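Uncharacterized protein DSY3957 (Desulfitobacterium hafniense, PDB 3HXL) probably serves as a phage tail sheath protein, a building block of the contractile sheath around a myovirus-type tail. Local coordinates at residues 246-254 with 306-314. Residues are numbered along the deposited sequence; the frame is centred on the assembly and turned at random.
Sequences VISVKNGVV and ALQAGEFLF
Asn-251 has chi1 at 62°, with CG set between its own N and carbonyl carbon, and this brings its amide to the backbone of Phe-314. Lys-250 runs extended, with CG opposite its N, and bends only at chi4 (63°) to bring NZ onto Glu-311. The Asn-251 amide pairs twice with one residue. Phe-314 N meets a lone pair of Asn-251 OD1 in the carbonyl plane at 2.9 Å, almost straight, and Asn-251 ND2 reaches Phe-314 O at 2.9 Å. Pro-296 O also accepts from Asn-251 ND2. Lys-250 NZ lies 2.9 Å from Glu-311 OE1, on its syn side. A water donates to Glu-311 OE2 and lies close to Ser-248 OG, whose main partner is Tyr-238 N. The backbones meet in a single parallel bridge, Val-249 with Phe-312: Phe-312 N to Ser-248 O (2.7 Å) and Lys-250 N to Phe-312 O (2.8 Å). Val-253 CG1 sits over one face of the Phe-314 ring, 4.0 Å from its centroid. Ile-247 CG2 touches Phe-312 CD2 at 3.7 Å. Val-270 of helix 263-276 packs on both rings. The chain leaving helix 300-308 is thus joined to strand 246-255 within the subtilisin-like domain. The two amide bonds probably fix the Asn-251 flip, and the salt bridge probably favours a charged Lys-250 and Glu-311.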
ATOM      1  N   VAL A 246       5.538   4.642  12.785  1.00 15.92           N
ATOM      2  CA  VAL A 246       4.872   3.349  12.936  1.00 15.30           C
ATOM      3  C   VAL A 246       3.521   3.414  13.643  1.00 11.38           C
ATOM      4  O   VAL A 246       3.404   3.978  14.724  1.00 16.77           O
ATOM      5  CB  VAL A 246       5.756   2.354  13.730  1.00 16.26           C
ATOM      6  CG1 VAL A 246       5.015   1.041  13.923  1.00 23.11           C
ATOM      7  CG2 VAL A 246       7.068   2.129  13.002  1.00 16.90           C
ATOM      8  N   ILE A 247       2.498   2.840  13.016  1.00 16.29           N
ATOM      9  CA  ILE A 247       1.172   2.792  13.616  1.00 16.23           C
ATOM     10  C   ILE A 247       0.961   1.353  14.066  1.00 12.11           C
ATOM     11  O   ILE A 247       1.245   0.417  13.319  1.00 16.44           O
ATOM     12  CB  ILE A 247       0.066   3.179  12.596  1.00 11.15           C
ATOM     13  CG1 ILE A 247       0.228   4.651  12.197  1.00 12.50           C
ATOM     14  CG2 ILE A 247      -1.310   2.931  13.207  1.00 15.30           C
ATOM     15  CD1 ILE A 247      -0.581   5.057  10.956  1.00 11.60           C
ATOM     16  N   SER A 248       0.483   1.176  15.293  1.00 13.50           N
ATOM     17  CA  SER A 248       0.253  -0.164  15.840  1.00 16.28           C
ATOM     18  C   SER A 248      -1.221  -0.452  16.124  1.00  8.98           C
ATOM     19  O   SER A 248      -1.800   0.091  17.066  1.00 15.20           O
ATOM     20  CB  SER A 248       1.056  -0.348  17.134  1.00 19.30           C
ATOM     21  OG  SER A 248       0.885  -1.651  17.669  1.00 20.45           O
ATOM     22  N   VAL A 249      -1.812  -1.325  15.314  1.00 11.08           N
ATOM     23  CA  VAL A 249      -3.217  -1.708  15.467  1.00 13.63           C
ATOM     24  C   VAL A 249      -3.324  -2.772  16.560  1.00 14.52           C
ATOM     25  O   VAL A 249      -2.689  -3.824  16.470  1.00 15.16           O
ATOM     26  CB  VAL A 249      -3.776  -2.283  14.149  1.00 17.68           C
ATOM     27  CG1 VAL A 249      -5.261  -2.582  14.293  1.00 17.18           C
ATOM     28  CG2 VAL A 249      -3.527  -1.304  13.010  1.00 17.25           C
ATOM     29  N   LYS A 250      -4.132  -2.496  17.583  1.00 14.76           N
ATOM     30  CA  LYS A 250      -4.296  -3.408  18.717  1.00 19.14           C
ATOM     31  C   LYS A 250      -5.341  -4.501  18.527  1.00 20.44           C
ATOM     32  O   LYS A 250      -5.087  -5.679  18.824  1.00 17.57           O
ATOM     33  CB  LYS A 250      -4.643  -2.609  19.984  1.00 17.76           C
ATOM     34  CG  LYS A 250      -4.604  -3.423  21.285  1.00 18.43           C
ATOM     35  CD  LYS A 250      -4.978  -2.566  22.489  1.00 15.02           C
ATOM     36  CE  LYS A 250      -4.819  -3.329  23.810  1.00 18.41           C
ATOM     37  NZ  LYS A 250      -3.395  -3.721  24.068  1.00 13.92           N
ATOM     38  N   ASN A 251      -6.520  -4.116  18.045  1.00 15.90           N
ATOM     39  CA  ASN A 251      -7.588  -5.082  17.843  1.00 14.70           C
ATOM     40  C   ASN A 251      -8.115  -5.126  16.412  1.00 18.32           C
ATOM     41  O   ASN A 251      -7.663  -4.380  15.539  1.00 15.81           O
ATOM     42  CB  ASN A 251      -8.742  -4.832  18.843  1.00 17.49           C
ATOM     43  CG  ASN A 251      -9.396  -3.463  18.684  1.00 16.73           C
ATOM     44  OD1 ASN A 251      -8.847  -2.567  18.052  1.00 16.17           O
ATOM     45  ND2 ASN A 251     -10.569  -3.298  19.286  1.00 17.23           N
ATOM     46  N   GLY A 252      -9.060  -6.028  16.184  1.00 19.15           N
ATOM     47  CA  GLY A 252      -9.646  -6.182  14.869  1.00 15.42           C
ATOM     48  C   GLY A 252     -11.104  -5.783  14.889  1.00 19.84           C
ATOM     49  O   GLY A 252     -11.575  -5.130  15.827  1.00 17.39           O
ATOM     50  N   VAL A 253     -11.830  -6.200  13.864  1.00 13.50           N
ATOM     51  CA  VAL A 253     -13.233  -5.850  13.770  1.00 18.69           C
ATOM     52  C   VAL A 253     -14.085  -7.001  13.278  1.00 21.15           C
ATOM     53  O   VAL A 253     -13.574  -8.043  12.863  1.00 17.60           O
ATOM     54  CB  VAL A 253     -13.422  -4.662  12.811  1.00 12.34           C
ATOM     55  CG1 VAL A 253     -12.669  -3.444  13.333  1.00 16.63           C
ATOM     56  CG2 VAL A 253     -12.908  -5.034  11.425  1.00 12.43           C
ATOM     57  N   VAL A 254     -15.397  -6.806  13.349  1.00 13.82           N
ATOM     58  CA  VAL A 254     -16.344  -7.797  12.876  1.00 16.07           C
ATOM     59  C   VAL A 254     -17.102  -7.117  11.752  1.00 21.50           C
ATOM     60  O   VAL A 254     -17.681  -6.044  11.944  1.00 16.43           O
ATOM     61  CB  VAL A 254     -17.324  -8.223  13.983  1.00 22.44           C
ATOM     62  CG1 VAL A 254     -18.264  -9.289  13.453  1.00 19.80           C
ATOM     63  CG2 VAL A 254     -16.542  -8.757  15.188  1.00 17.96           C
ATOM     64  N   ALA A 306      -4.322   1.773  26.664  1.00 19.85           N
ATOM     65  CA  ALA A 306      -3.875   1.477  25.307  1.00 21.64           C
ATOM     66  C   ALA A 306      -3.467   2.742  24.559  1.00 18.02           C
ATOM     67  O   ALA A 306      -2.462   2.751  23.851  1.00 16.61           O
ATOM     68  CB  ALA A 306      -4.980   0.750  24.549  1.00 19.82           C
ATOM     69  N   LEU A 307      -4.260   3.798  24.703  1.00 17.06           N
ATOM     70  CA  LEU A 307      -3.958   5.065  24.048  1.00 17.89           C
ATOM     71  C   LEU A 307      -2.658   5.605  24.627  1.00 21.32           C
ATOM     72  O   LEU A 307      -1.766   6.044  23.900  1.00 17.80           O
ATOM     73  CB  LEU A 307      -5.088   6.073  24.282  1.00 19.82           C
ATOM     74  CG  LEU A 307      -6.440   5.772  23.624  1.00 21.03           C
ATOM     75  CD1 LEU A 307      -7.470   6.806  24.064  1.00 17.32           C
ATOM     76  CD2 LEU A 307      -6.285   5.790  22.101  1.00 19.57           C
ATOM     77  N   GLN A 308      -2.553   5.563  25.949  1.00 20.15           N
ATOM     78  CA  GLN A 308      -1.358   6.042  26.627  1.00 22.41           C
ATOM     79  C   GLN A 308      -0.141   5.254  26.151  1.00 16.42           C
ATOM     80  O   GLN A 308       0.982   5.754  26.169  1.00 16.17           O
ATOM     81  CB  GLN A 308      -1.516   5.886  28.141  1.00 22.64           C
ATOM     82  CG  GLN A 308      -0.341   6.413  28.937  1.00 43.46           C
ATOM     83  CD  GLN A 308      -0.537   6.230  30.423  1.00 54.04           C
ATOM     84  OE1 GLN A 308      -1.530   6.688  30.990  1.00 53.22           O
ATOM     85  NE2 GLN A 308       0.411   5.555  31.066  1.00 56.63           N
ATOM     86  N   ALA A 309      -0.375   4.019  25.722  1.00 16.49           N
ATOM     87  CA  ALA A 309       0.699   3.156  25.242  1.00 16.81           C
ATOM     88  C   ALA A 309       1.011   3.386  23.754  1.00 23.46           C
ATOM     89  O   ALA A 309       1.942   2.794  23.214  1.00 17.25           O
ATOM     90  CB  ALA A 309       0.333   1.690  25.482  1.00 17.09           C
ATOM     91  N   GLY A 310       0.223   4.243  23.100  1.00 22.84           N
ATOM     92  CA  GLY A 310       0.452   4.551  21.696  1.00 20.02           C
ATOM     93  C   GLY A 310      -0.194   3.578  20.726  1.00 21.52           C
ATOM     94  O   GLY A 310       0.293   3.381  19.613  1.00 18.23           O
ATOM     95  N   GLU A 311      -1.306   2.982  21.140  1.00 13.50           N
ATOM     96  CA  GLU A 311      -2.001   2.016  20.318  1.00 15.22           C
ATOM     97  C   GLU A 311      -3.187   2.545  19.513  1.00 18.12           C
ATOM     98  O   GLU A 311      -3.991   3.342  20.003  1.00 16.06           O
ATOM     99  CB  GLU A 311      -2.452   0.851  21.193  1.00 19.02           C
ATOM    100  CG  GLU A 311      -1.299   0.229  21.963  1.00 22.54           C
ATOM    101  CD  GLU A 311      -1.644  -1.130  22.521  1.00 24.67           C
ATOM    102  OE1 GLU A 311      -2.116  -1.200  23.681  1.00 19.89           O
ATOM    103  OE2 GLU A 311      -1.448  -2.125  21.790  1.00 21.64           O
ATOM    104  N   PHE A 312      -3.270   2.077  18.270  1.00 15.28           N
ATOM    105  CA  PHE A 312      -4.345   2.426  17.344  1.00 15.25           C
ATOM    106  C   PHE A 312      -5.372   1.303  17.563  1.00 17.78           C
ATOM    107  O   PHE A 312      -5.077   0.132  17.322  1.00 16.43           O
ATOM    108  CB  PHE A 312      -3.794   2.419  15.906  1.00 15.69           C
ATOM    109  CG  PHE A 312      -4.767   2.918  14.863  1.00 13.74           C
ATOM    110  CD1 PHE A 312      -5.867   2.149  14.490  1.00 20.38           C
ATOM    111  CD2 PHE A 312      -4.584   4.163  14.260  1.00 16.25           C
ATOM    112  CE1 PHE A 312      -6.775   2.612  13.532  1.00 19.03           C
ATOM    113  CE2 PHE A 312      -5.483   4.636  13.302  1.00 12.03           C
ATOM    114  CZ  PHE A 312      -6.578   3.859  12.939  1.00 16.28           C
ATOM    115  N   LEU A 313      -6.564   1.658  18.034  1.00 12.53           N
ATOM    116  CA  LEU A 313      -7.586   0.661  18.311  1.00 15.81           C
ATOM    117  C   LEU A 313      -8.996   1.095  17.922  1.00 14.82           C
ATOM    118  O   LEU A 313      -9.288   2.288  17.822  1.00 15.74           O
ATOM    119  CB  LEU A 313      -7.567   0.318  19.803  1.00 17.26           C
ATOM    120  CG  LEU A 313      -7.915   1.500  20.714  1.00 22.66           C
ATOM    121  CD1 LEU A 313      -9.369   1.387  21.174  1.00 23.78           C
ATOM    122  CD2 LEU A 313      -6.992   1.503  21.918  1.00 29.71           C
ATOM    123  N   PHE A 314      -9.862   0.106  17.720  1.00 13.37           N
ATOM    124  CA  PHE A 314     -11.252   0.341  17.352  1.00 15.96           C
ATOM    125  C   PHE A 314     -12.147   0.169  18.568  1.00 23.04           C
ATOM    126  O   PHE A 314     -11.875  -0.658  19.441  1.00 17.78           O
ATOM    127  CB  PHE A 314     -11.682  -0.658  16.274  1.00 11.71           C
ATOM    128  CG  PHE A 314     -10.868  -0.575  15.021  1.00 21.39           C
ATOM    129  CD1 PHE A 314     -11.120   0.418  14.077  1.00 16.72           C
ATOM    130  CD2 PHE A 314      -9.825  -1.469  14.796  1.00 17.84           C
ATOM    131  CE1 PHE A 314     -10.338   0.527  12.938  1.00 16.43           C
ATOM    132  CE2 PHE A 314      -9.035  -1.367  13.656  1.00 17.45           C
ATOM    133  CZ  PHE A 314      -9.293  -0.370  12.723  1.00 19.27           C
TER
HETATM  134  O   HOH W   1      -0.444   3.503  16.687  1.00 13.53           O
HETATM  135  O   HOH W   2      -1.187  -1.809  19.106  1.00 15.33           O